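Local coordinates for coiled-coil quantitatively-enriched protein 1 (Schizosaccharomyces pombe, PDB 7CUJ) that links telomeres to a meiotic centrosome component, and is required for telomere clustering in meiotic prophase, telomere length regulation and chromosome segregation, at residues L124-Q129 with F188-A193; H39-P44 with F232-V237. All blocks are in the same frame, centred on the assembly; numbering follows the deposited sequence.

Contact 1. Residues L124-Q129 with F188-A193; sequences LFISNQ and FYDIEA
Phe125 and Phe188 form a parallel bridge between strands 121-126 and 184-188, neighbours in the parallel sheet of this domain's alpha/beta fold, just before both segments leave the sheet. Beyond the bridge segment 188-193 turns into helix 191-200, and Tyr189 N still donates to Phe125 O (2.8 Å), the carbonyl pointing almost straight at it. The phenylalanine side chains emerge from the same face of the sheet and run side by side; their planes are inclined by only 18°, but with centroids 5.4 Å apart the rings are offset so that little of one lies over the other.

Beside them Ile126 and Tyr189 lie side by side, pointing the same way. Ile126 CB packs 3.9 Å from Tyr189 CB, and Ile126 CG1, anti to the backbone N, meets Tyr189 CD2 at 3.6 Å and is as close to Asp190 OD2. At the tip Ile126 CD1 sits over one face of the Tyr189 ring, 3.6 Å from its centroid and displaced toward the rim, a CH-pi contact. Ile126 also touches Leu131 and Ala132 of helix 129-141, while the Tyr189 hydroxyl hydrogen-bonds to Lys65 O.

Polar contacts converge on Asp190, the N-cap of helix 191-200. With its chi1 of 60° CG lies between the backbone N and the carbonyl carbon, and the carboxylate spans the helix start and Ser127, the first residue past the strand. Asp190 OD2 takes Ser127 N on its syn lone pair at 3.1 Å, a nearly straight bond (166°). Asp190 OD1 accepts twice: Ala193 N, the capping bond, comes to it at 2.7 Å close to the C-O direction. The carboxylate is therefore gripped by three donors, which probably stabilises its negative charge. Ser127 OG, 2.7 Å from Asp190 OD1, approaches from above the carboxylate plane, on the face opposite to Ala193 N.

Contact 2. Residues H39-P44 with F232-V237; sequences HFCTGP and FLVNIV
Phe40 and Cys41 supply the apolar contacts of segment 39-44 with Leu233, Val234 and Val237. The far end of the Phe40 ring does most of the touching: CZ is 3.8 Å from Leu233 CB, which lies at the ring edge near its plane, and CE2 is 4.3 Å from Val237 CG2. Having CG anti to the backbone N (chi1 172°) starts the ring off toward the other helix.

One contact is of the CH-pi kind. Val234 CG2 stands 4.1 Å from the Phe40 centroid and 29° off the ring normal, so the methyl is off-centre, nearer the CE2 and CZ corner.

This is helix-helix packing, helix 34-41 set against the start of helix 232-243. Helix 47-65 packs against both: its Ile53 meets Phe40 and Val237, and its Ile57 meets Leu233.

The sulfur contacts form the last group. Cys41 SG lies 3.7 Å from Val237 CG1 and 3.5 Å from Val234 O, and no hydrogen bond crosses between the segments. Cys41 also packs on an apolar side chain of another protein's chain, while His39 NE2 hydrogen-bonds to Asp46 OD2 of the second subunit.

Contact 1 is nested along the chain inside the loop that contact 2 closes. The two contact centres are about 25 Å apart and their nearest atoms about 8 Å apart, so they do not touch. The centre of contact 1, at the ends of sheet strands, is about 6 Å from the centre of the chain, that of contact 2, between helices, about 23 Å. Helix 47-65 connects them: Ile53 and Ile57 pack on contact 2, while Gln58 and Lys65 further along bind Glu192 of contact 1. The assembly setting differs too. No other protein chain reaches contact 1, whereas contact 2 adjoins both a second copy of this protein and a different protein, consistent with the protein's adaptor activity.

Contact 1. Residues L124-Q129 with F188-A193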
ATOM      1  N   LEU A 124      26.366  28.974  -3.494  1.00 52.18           N
ATOM      2  CA  LEU A 124      25.118  28.263  -3.268  1.00 47.33           C
ATOM      3  C   LEU A 124      25.254  26.822  -3.759  1.00 46.03           C
ATOM      4  O   LEU A 124      25.635  26.579  -4.902  1.00 45.78           O
ATOM      5  CB  LEU A 124      23.964  28.996  -3.961  1.00 46.24           C
ATOM      6  CG  LEU A 124      22.576  28.387  -3.750  1.00 44.57           C
ATOM      7  CD1 LEU A 124      21.537  29.465  -3.496  1.00 43.72           C
ATOM      8  CD2 LEU A 124      22.168  27.511  -4.927  1.00 42.55           C
ATOM      9  N   PHE A 125      24.931  25.875  -2.872  1.00 43.47           N
ATOM     10  CA  PHE A 125      24.934  24.461  -3.206  1.00 42.18           C
ATOM     11  C   PHE A 125      23.502  23.982  -3.421  1.00 38.74           C
ATOM     12  O   PHE A 125      22.603  24.320  -2.654  1.00 36.02           O
ATOM     13  CB  PHE A 125      25.652  23.650  -2.125  1.00 43.54           C
ATOM     14  CG  PHE A 125      27.155  23.733  -2.189  1.00 48.45           C
ATOM     15  CD1 PHE A 125      27.836  24.777  -1.582  1.00 50.68           C
ATOM     16  CD2 PHE A 125      27.891  22.772  -2.867  1.00 50.54           C
ATOM     17  CE1 PHE A 125      29.220  24.858  -1.649  1.00 54.88           C
ATOM     18  CE2 PHE A 125      29.274  22.847  -2.927  1.00 55.00           C
ATOM     19  CZ  PHE A 125      29.938  23.892  -2.320  1.00 56.63           C
ATOM     20  N   ILE A 126      23.311  23.192  -4.485  1.00 37.31           N
ATOM     21  CA  ILE A 126      22.009  22.659  -4.848  1.00 34.62           C
ATOM     22  C   ILE A 126      22.217  21.266  -5.441  1.00 35.65           C
ATOM     23  O   ILE A 126      23.136  21.059  -6.229  1.00 38.04           O
ATOM     24  CB  ILE A 126      21.271  23.625  -5.803  1.00 33.57           C
ATOM     25  CG1 ILE A 126      19.814  23.216  -6.043  1.00 31.46           C
ATOM     26  CG2 ILE A 126      22.034  23.817  -7.107  1.00 35.61           C
ATOM     27  CD1 ILE A 126      18.970  24.303  -6.674  1.00 30.57           C
ATOM     28  N   SER A 127      21.365  20.314  -5.044  1.00 34.54           N
ATOM     29  CA  SER A 127      21.592  18.912  -5.362  1.00 34.83           C
ATOM     30  C   SER A 127      20.742  18.475  -6.554  1.00 34.79           C
ATOM     31  O   SER A 127      20.127  17.412  -6.523  1.00 35.48           O
ATOM     32  CB  SER A 127      21.360  18.034  -4.152  1.00 32.86           C
ATOM     33  OG  SER A 127      20.007  18.104  -3.735  1.00 30.39           O
ATOM     34  N   ASN A 128      20.739  19.296  -7.611  1.00 35.32           N
ATOM     35  CA  ASN A 128      19.941  19.046  -8.801  1.00 34.53           C
ATOM     36  C   ASN A 128      20.464  19.901  -9.953  1.00 36.19           C
ATOM     37  O   ASN A 128      20.530  21.124  -9.838  1.00 35.10           O
ATOM     38  CB  ASN A 128      18.456  19.322  -8.550  1.00 32.53           C
ATOM     39  CG  ASN A 128      17.581  18.801  -9.670  1.00 33.78           C
ATOM     40  OD1 ASN A 128      17.276  19.528 -10.612  1.00 35.61           O
ATOM     41  ND2 ASN A 128      17.197  17.538  -9.590  1.00 33.53           N
ATOM     42  N   GLN A 129      20.815  19.244 -11.066  1.00 37.17           N
ATOM     43  CA  GLN A 129      21.442  19.912 -12.197  1.00 38.91           C
ATOM     44  C   GLN A 129      20.448  20.858 -12.868  1.00 38.14           C
ATOM     45  O   GLN A 129      20.775  22.012 -13.125  1.00 39.09           O
ATOM     46  CB  GLN A 129      22.019  18.897 -13.185  1.00 40.59           C
ATOM     47  CG  GLN A 129      22.768  19.530 -14.352  1.00 43.90           C
ATOM     48  CD  GLN A 129      23.972  20.330 -13.910  1.00 44.45           C
ATOM     49  OE1 GLN A 129      24.928  19.792 -13.354  1.00 45.12           O
ATOM     50  NE2 GLN A 129      23.936  21.629 -14.160  1.00 43.98           N
ATOM     51  N   PHE A 188      23.103  26.729   1.366  1.00 35.54           N
ATOM     52  CA  PHE A 188      22.611  25.432   0.934  1.00 34.55           C
ATOM     53  C   PHE A 188      21.151  25.572   0.524  1.00 31.62           C
ATOM     54  O   PHE A 188      20.293  25.860   1.358  1.00 31.60           O
ATOM     55  CB  PHE A 188      22.823  24.384   2.026  1.00 35.28           C
ATOM     56  CG  PHE A 188      24.267  23.987   2.180  1.00 39.06           C
ATOM     57  CD1 PHE A 188      24.790  22.926   1.456  1.00 40.40           C
ATOM     58  CD2 PHE A 188      25.117  24.707   3.008  1.00 40.81           C
ATOM     59  CE1 PHE A 188      26.125  22.574   1.579  1.00 43.58           C
ATOM     60  CE2 PHE A 188      26.452  24.355   3.130  1.00 43.17           C
ATOM     61  CZ  PHE A 188      26.953  23.289   2.417  1.00 44.39           C
ATOM     62  N   TYR A 189      20.894  25.385  -0.777  1.00 30.45           N
ATOM     63  CA  TYR A 189      19.543  25.475  -1.305  1.00 28.47           C
ATOM     64  C   TYR A 189      18.666  24.404  -0.656  1.00 26.70           C
ATOM     65  O   TYR A 189      17.485  24.635  -0.412  1.00 24.15           O
ATOM     66  CB  TYR A 189      19.535  25.388  -2.834  1.00 28.29           C
ATOM     67  CG  TYR A 189      18.160  25.466  -3.450  1.00 27.88           C
ATOM     68  CD1 TYR A 189      17.609  26.686  -3.813  1.00 28.14           C
ATOM     69  CD2 TYR A 189      17.399  24.323  -3.658  1.00 26.32           C
ATOM     70  CE1 TYR A 189      16.342  26.768  -4.372  1.00 27.90           C
ATOM     71  CE2 TYR A 189      16.133  24.387  -4.218  1.00 25.38           C
ATOM     72  CZ  TYR A 189      15.603  25.615  -4.574  1.00 26.78           C
ATOM     73  OH  TYR A 189      14.358  25.688  -5.126  1.00 27.08           O
ATOM     74  N   ASP A 190      19.267  23.242  -0.372  1.00 26.97           N
ATOM     75  CA  ASP A 190      18.533  22.086   0.118  1.00 26.63           C
ATOM     76  C   ASP A 190      19.416  21.263   1.054  1.00 27.62           C
ATOM     77  O   ASP A 190      20.643  21.327   0.978  1.00 27.33           O
ATOM     78  CB  ASP A 190      17.977  21.245  -1.037  1.00 26.95           C
ATOM     79  CG  ASP A 190      19.053  20.717  -1.970  1.00 28.84           C
ATOM     80  OD1 ASP A 190      19.751  19.752  -1.582  1.00 29.50           O
ATOM     81  OD2 ASP A 190      19.199  21.287  -3.069  1.00 31.69           O
ATOM     82  N   ILE A 191      18.758  20.482   1.921  1.00 27.71           N
ATOM     83  CA  ILE A 191      19.409  19.713   2.969  1.00 30.08           C
ATOM     84  C   ILE A 191      20.166  18.536   2.361  1.00 31.02           C
ATOM     85  O   ILE A 191      21.216  18.159   2.876  1.00 33.00           O
ATOM     86  CB  ILE A 191      18.390  19.285   4.047  1.00 30.90           C
ATOM     87  CG1 ILE A 191      18.081  20.430   5.018  1.00 33.20           C
ATOM     88  CG2 ILE A 191      18.830  18.027   4.785  1.00 31.32           C
ATOM     89  CD1 ILE A 191      19.279  20.932   5.803  1.00 35.93           C
ATOM     90  N   GLU A 192      19.637  17.966   1.268  1.00 31.47           N
ATOM     91  CA  GLU A 192      20.323  16.894   0.562  1.00 33.52           C
ATOM     92  C   GLU A 192      21.744  17.341   0.217  1.00 34.98           C
ATOM     93  O   GLU A 192      22.698  16.593   0.428  1.00 37.34           O
ATOM     94  CB  GLU A 192      19.540  16.455  -0.678  1.00 32.76           C
ATOM     95  CG  GLU A 192      20.103  15.204  -1.336  1.00 36.00           C
ATOM     96  CD  GLU A 192      19.396  14.724  -2.596  1.00 36.65           C
ATOM     97  OE1 GLU A 192      18.146  14.734  -2.620  1.00 34.59           O
ATOM     98  OE2 GLU A 192      20.098  14.340  -3.557  1.00 39.99           O
ATOM     99  N   ALA A 193      21.873  18.572  -0.295  1.00 35.55           N
ATOM    100  CA  ALA A 193      23.163  19.148  -0.643  1.00 39.06           C
ATOM    101  C   ALA A 193      24.024  19.307   0.607  1.00 42.13           C
ATOM    102  O   ALA A 193      25.229  19.081   0.556  1.00 44.58           O
ATOM    103  CB  ALA A 193      22.982  20.464  -1.360  1.00 35.80           C
TER

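Contact 2. Residues H39-P44 with F232-V237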
ATOM      1  N   HIS A  39       4.407   0.216   8.006  1.00 27.49           N
ATOM      2  CA  HIS A  39       5.171  -1.005   8.200  1.00 29.46           C
ATOM      3  C   HIS A  39       6.553  -0.680   8.763  1.00 31.60           C
ATOM      4  O   HIS A  39       6.950  -1.227   9.790  1.00 35.47           O
ATOM      5  CB  HIS A  39       5.255  -1.797   6.887  1.00 28.36           C
ATOM      6  CG  HIS A  39       5.938  -3.115   7.027  1.00 30.23           C
ATOM      7  ND1 HIS A  39       5.254  -4.268   7.380  1.00 30.56           N
ATOM      8  CD2 HIS A  39       7.230  -3.473   6.866  1.00 31.53           C
ATOM      9  CE1 HIS A  39       6.099  -5.276   7.430  1.00 31.86           C
ATOM     10  NE2 HIS A  39       7.317  -4.817   7.115  1.00 33.17           N
ATOM     11  N   PHE A  40       7.257   0.234   8.085  1.00 30.74           N
ATOM     12  CA  PHE A  40       8.640   0.571   8.377  1.00 31.96           C
ATOM     13  C   PHE A  40       8.773   1.239   9.746  1.00 32.62           C
ATOM     14  O   PHE A  40       9.777   1.048  10.431  1.00 34.45           O
ATOM     15  CB  PHE A  40       9.192   1.469   7.268  1.00 30.58           C
ATOM     16  CG  PHE A  40      10.560   2.043   7.532  1.00 31.95           C
ATOM     17  CD1 PHE A  40      11.693   1.246   7.444  1.00 33.66           C
ATOM     18  CD2 PHE A  40      10.716   3.383   7.858  1.00 31.23           C
ATOM     19  CE1 PHE A  40      12.953   1.775   7.682  1.00 35.42           C
ATOM     20  CE2 PHE A  40      11.976   3.912   8.095  1.00 32.71           C
ATOM     21  CZ  PHE A  40      13.092   3.107   8.007  1.00 34.66           C
ATOM     22  N   CYS A  41       7.755   2.016  10.137  1.00 31.01           N
ATOM     23  CA  CYS A  41       7.851   2.861  11.318  1.00 32.27           C
ATOM     24  C   CYS A  41       7.317   2.171  12.576  1.00 34.46           C
ATOM     25  O   CYS A  41       7.393   2.752  13.657  1.00 35.75           O
ATOM     26  CB  CYS A  41       7.123   4.184  11.105  1.00 30.76           C
ATOM     27  SG  CYS A  41       8.016   5.342  10.033  1.00 28.87           S
ATOM     28  N   THR A  42       6.790   0.944  12.452  1.00 34.94           N
ATOM     29  CA  THR A  42       6.188   0.280  13.603  1.00 37.18           C
ATOM     30  C   THR A  42       6.891  -1.030  13.956  1.00 38.98           C
ATOM     31  O   THR A  42       6.449  -1.730  14.864  1.00 40.93           O
ATOM     32  CB  THR A  42       4.683   0.029  13.429  1.00 36.41           C
ATOM     33  OG1 THR A  42       4.474  -0.676  12.204  1.00 35.45           O
ATOM     34  CG2 THR A  42       3.856   1.297  13.472  1.00 34.23           C
ATOM     35  N   GLY A  43       7.977  -1.366  13.251  1.00 38.90           N
ATOM     36  CA  GLY A  43       8.698  -2.588  13.565  1.00 42.00           C
ATOM     37  C   GLY A  43       9.833  -2.889  12.589  1.00 42.75           C
ATOM     38  O   GLY A  43      10.062  -2.136  11.645  1.00 41.53           O
ATOM     39  N   PRO A  44      10.581  -3.999  12.802  1.00 45.90           N
ATOM     40  CA  PRO A  44      11.606  -4.443  11.856  1.00 46.87           C
ATOM     41  C   PRO A  44      11.021  -4.640  10.459  1.00 44.93           C
ATOM     42  O   PRO A  44       9.903  -5.131  10.313  1.00 43.80           O
ATOM     43  CB  PRO A  44      12.049  -5.804  12.422  1.00 49.84           C
ATOM     44  CG  PRO A  44      11.732  -5.720  13.898  1.00 50.87           C
ATOM     45  CD  PRO A  44      10.473  -4.884  13.975  1.00 48.62           C
ATOM     46  N   PHE A 232      17.105   6.969  13.171  1.00 48.84           N
ATOM     47  CA  PHE A 232      17.160   8.215  12.418  1.00 46.31           C
ATOM     48  C   PHE A 232      16.156   8.210  11.265  1.00 42.75           C
ATOM     49  O   PHE A 232      15.352   9.133  11.141  1.00 41.73           O
ATOM     50  CB  PHE A 232      18.583   8.522  11.941  1.00 46.92           C
ATOM     51  CG  PHE A 232      18.675   9.730  11.043  1.00 45.14           C
ATOM     52  CD1 PHE A 232      18.460  11.006  11.546  1.00 44.56           C
ATOM     53  CD2 PHE A 232      18.953   9.594   9.691  1.00 44.12           C
ATOM     54  CE1 PHE A 232      18.531  12.118  10.720  1.00 42.90           C
ATOM     55  CE2 PHE A 232      19.024  10.707   8.865  1.00 42.41           C
ATOM     56  CZ  PHE A 232      18.811  11.966   9.380  1.00 41.76           C
ATOM     57  N   LEU A 233      16.220   7.177  10.416  1.00 40.49           N
ATOM     58  CA  LEU A 233      15.346   7.080   9.256  1.00 36.10           C
ATOM     59  C   LEU A 233      13.892   6.996   9.710  1.00 33.59           C
ATOM     60  O   LEU A 233      13.028   7.674   9.159  1.00 32.20           O
ATOM     61  CB  LEU A 233      15.737   5.864   8.408  1.00 34.65           C
ATOM     62  CG  LEU A 233      17.078   5.962   7.678  1.00 36.25           C
ATOM     63  CD1 LEU A 233      17.336   4.708   6.858  1.00 35.42           C
ATOM     64  CD2 LEU A 233      17.135   7.196   6.788  1.00 34.32           C
ATOM     65  N   VAL A 234      13.645   6.181  10.742  1.00 34.29           N
ATOM     66  CA  VAL A 234      12.301   5.925  11.238  1.00 33.59           C
ATOM     67  C   VAL A 234      11.648   7.235  11.682  1.00 32.01           C
ATOM     68  O   VAL A 234      10.487   7.486  11.360  1.00 28.84           O
ATOM     69  CB  VAL A 234      12.306   4.837  12.335  1.00 36.77           C
ATOM     70  CG1 VAL A 234      11.053   4.855  13.196  1.00 37.09           C
ATOM     71  CG2 VAL A 234      12.518   3.450  11.744  1.00 37.21           C
ATOM     72  N   ASN A 235      12.418   8.083  12.377  1.00 32.85           N
ATOM     73  CA  ASN A 235      11.896   9.301  12.981  1.00 33.12           C
ATOM     74  C   ASN A 235      11.573  10.362  11.929  1.00 29.79           C
ATOM     75  O   ASN A 235      10.515  10.983  12.002  1.00 29.28           O
ATOM     76  CB  ASN A 235      12.801   9.821  14.100  1.00 36.07           C
ATOM     77  CG  ASN A 235      12.678   9.011  15.373  1.00 39.73           C
ATOM     78  OD1 ASN A 235      11.578   8.629  15.769  1.00 40.62           O
ATOM     79  ND2 ASN A 235      13.800   8.750  16.027  1.00 42.71           N
ATOM     80  N   ILE A 236      12.478  10.564  10.959  1.00 28.41           N
ATOM     81  CA  ILE A 236      12.284  11.586   9.938  1.00 26.78           C
ATOM     82  C   ILE A 236      11.109  11.220   9.028  1.00 24.56           C
ATOM     83  O   ILE A 236      10.421  12.112   8.533  1.00 23.09           O
ATOM     84  CB  ILE A 236      13.573  11.908   9.145  1.00 27.37           C
ATOM     85  CG1 ILE A 236      14.042  10.740   8.271  1.00 27.88           C
ATOM     86  CG2 ILE A 236      14.675  12.412  10.069  1.00 27.82           C
ATOM     87  CD1 ILE A 236      15.167  11.088   7.319  1.00 28.11           C
ATOM     88  N   VAL A 237      10.885   9.914   8.822  1.00 23.46           N
ATOM     89  CA  VAL A 237       9.760   9.446   8.025  1.00 21.87           C
ATOM     90  C   VAL A 237       8.473   9.647   8.821  1.00 21.91           C
ATOM     91  O   VAL A 237       7.489  10.165   8.293  1.00 20.51           O
ATOM     92  CB  VAL A 237       9.926   7.979   7.581  1.00 21.66           C
ATOM     93  CG1 VAL A 237       8.644   7.421   6.978  1.00 20.86           C
ATOM     94  CG2 VAL A 237      11.084   7.811   6.611  1.00 20.97           C
TER